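Local atomic coordinates of N-acetylmuramoyl-L-alanine amidase (Peptoclostridium difficile, PDB entry 4RN7), a protein that probably hydrolyses the amide bond between N-acetylmuramic acid and L-alanine in cell-wall peptidoglycan, as a zinc-dependent amidase whose catalytic domain this chain represents. Residues Thr93-Trp98 / Val122-Arg127. Numbering follows the deposited sequence. Where two conformers were deposited one is given.
Sequences TGIETW and VKVRDR
Arg127 lays its aliphatic chain over the backbone of Gly94, CD coming 3.5 Å from Gly94 C, then bends at chi3 (64°) so that its guanidinium edge serves two acceptors. NE gives a nearly straight salt-bridge hydrogen bond (172°) to Glu96 OE1 at 2.9 Å, an oxygen in the guanidinium plane but met from above the carboxylate plane; NH1 reaches Thr93 O from above the carbonyl plane. The carboxylate is gripped at both oxygens: Trp98 NE1 donates, at 2.8 Å, to the anti lone pair of Glu96 OE2, which lies in the indole plane. Gly94 (phi 112°) has no CB to collide with Arg125 O or Arg127 CG, so the backbones close to 4.3 Å between Gly94 CA and Arg125 CA. Parallel pairing starts here, Ile95 N donating to Arg125 O and Ile95 O accepting from Arg127 N, each at 3.1 Å. Ile95 CD1 packs on Val124 CG2 (3.9 Å), with Leu170 and Tyr166 of helix 164-185 against the pair. Gln115 of the crossover helix bonds Ile95 O and Asp126 OD1, tying this beta-alpha-beta unit at the sheet edge. Glu96, its side chain about 11 Å from the zinc, is probably ionised, its charge probably offset by Arg127.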
# COMPACT_ATOMS: atom_id res chain seq x y z
N THR A 93 -16.26 -5.56 1.82
CA THR A 93 -15.14 -5.81 2.74
C THR A 93 -13.96 -6.49 2.07
O THR A 93 -14.11 -7.11 1.02
CB THR A 93 -15.55 -6.69 3.93
OG1 THR A 93 -16.05 -7.94 3.44
CG2 THR A 93 -16.61 -6.00 4.77
N GLY A 94 -12.79 -6.36 2.69
CA GLY A 94 -11.64 -7.14 2.25
C GLY A 94 -10.54 -6.32 1.62
O GLY A 94 -10.68 -5.12 1.38
N ILE A 95 -9.43 -6.99 1.32
CA ILE A 95 -8.25 -6.33 0.80
C ILE A 95 -7.94 -6.87 -0.60
O ILE A 95 -8.09 -8.08 -0.84
CB ILE A 95 -7.07 -6.60 1.74
CG1 ILE A 95 -7.30 -5.85 3.07
CG2 ILE A 95 -5.74 -6.18 1.12
CD1 ILE A 95 -6.16 -6.00 4.06
N GLU A 96 -7.53 -5.99 -1.51
CA GLU A 96 -7.09 -6.42 -2.83
C GLU A 96 -5.81 -5.67 -3.15
O GLU A 96 -5.57 -4.60 -2.59
CB GLU A 96 -8.14 -6.12 -3.90
CG GLU A 96 -8.59 -4.67 -3.97
CD GLU A 96 -9.74 -4.46 -4.93
OE1 GLU A 96 -10.72 -5.23 -4.84
OE2 GLU A 96 -9.67 -3.55 -5.77
N THR A 97 -5.00 -6.22 -4.04
CA THR A 97 -3.74 -5.56 -4.39
C THR A 97 -3.68 -5.34 -5.90
O THR A 97 -3.93 -6.27 -6.67
CB THR A 97 -2.57 -6.43 -3.95
OG1 THR A 97 -2.60 -6.58 -2.52
CG2 THR A 97 -1.24 -5.78 -4.36
N TRP A 98 -3.38 -4.12 -6.31
CA TRP A 98 -3.33 -3.75 -7.72
C TRP A 98 -1.90 -3.79 -8.25
O TRP A 98 -0.94 -3.57 -7.51
CB TRP A 98 -3.83 -2.33 -7.92
CG TRP A 98 -5.24 -2.06 -7.50
CD1 TRP A 98 -6.16 -2.96 -7.03
CD2 TRP A 98 -5.90 -0.78 -7.53
NE1 TRP A 98 -7.35 -2.31 -6.77
CE2 TRP A 98 -7.21 -0.97 -7.06
CE3 TRP A 98 -5.49 0.51 -7.91
CZ2 TRP A 98 -8.13 0.08 -6.96
CZ3 TRP A 98 -6.41 1.55 -7.80
CH2 TRP A 98 -7.71 1.33 -7.34
N VAL A 122 -3.87 -11.01 8.68
CA VAL A 122 -5.05 -10.32 9.21
C VAL A 122 -6.32 -11.14 9.01
O VAL A 122 -7.35 -10.89 9.68
CB VAL A 122 -5.24 -8.91 8.61
CG1 VAL A 122 -4.26 -7.94 9.25
CG2 VAL A 122 -5.03 -8.95 7.12
N LYS A 123 -6.25 -12.12 8.12
CA LYS A 123 -7.36 -13.07 7.92
C LYS A 123 -8.64 -12.33 7.55
O LYS A 123 -9.70 -12.49 8.17
CB LYS A 123 -7.56 -13.98 9.15
CG LYS A 123 -6.37 -14.88 9.46
CD LYS A 123 -5.66 -14.44 10.74
N VAL A 124 -8.48 -11.48 6.53
CA VAL A 124 -9.54 -10.66 5.98
C VAL A 124 -9.98 -11.35 4.71
O VAL A 124 -9.35 -12.31 4.26
CB VAL A 124 -8.98 -9.28 5.59
CG1 VAL A 124 -8.59 -8.52 6.83
CG2 VAL A 124 -7.77 -9.45 4.69
N ARG A 125 -11.05 -10.84 4.11
CA ARG A 125 -11.58 -11.40 2.88
C ARG A 125 -10.57 -11.17 1.76
O ARG A 125 -10.07 -10.06 1.58
CB ARG A 125 -12.91 -10.72 2.56
CG ARG A 125 -13.54 -11.10 1.24
CD ARG A 125 -15.01 -10.72 1.26
NE ARG A 125 -15.56 -10.56 -0.08
CZ ARG A 125 -16.15 -11.54 -0.76
NH1 ARG A 125 -16.28 -12.75 -0.22
NH2 ARG A 125 -16.61 -11.31 -1.98
N ASP A 126 -10.27 -12.24 1.02
CA ASP A 126 -9.25 -12.19 -0.04
C ASP A 126 -9.89 -11.78 -1.38
O ASP A 126 -10.47 -12.61 -2.08
CB ASP A 126 -8.55 -13.56 -0.11
CG ASP A 126 -7.48 -13.63 -1.18
OD1 ASP A 126 -7.17 -12.61 -1.82
OD2 ASP A 126 -6.93 -14.74 -1.36
N ARG A 127 -9.79 -10.50 -1.71
CA ARG A 127 -10.35 -9.97 -2.95
C ARG A 127 -9.41 -10.20 -4.14
O ARG A 127 -9.75 -9.85 -5.28
CB ARG A 127 -10.69 -8.48 -2.81
CG ARG A 127 -11.71 -8.18 -1.72
CD ARG A 127 -11.98 -6.68 -1.58
NE ARG A 127 -12.59 -6.11 -2.77
CZ ARG A 127 -13.90 -6.07 -2.98
NH1 ARG A 127 -14.74 -6.56 -2.08
NH2 ARG A 127 -14.38 -5.54 -4.10
O HOH W 1 -17.39 -7.27 -0.42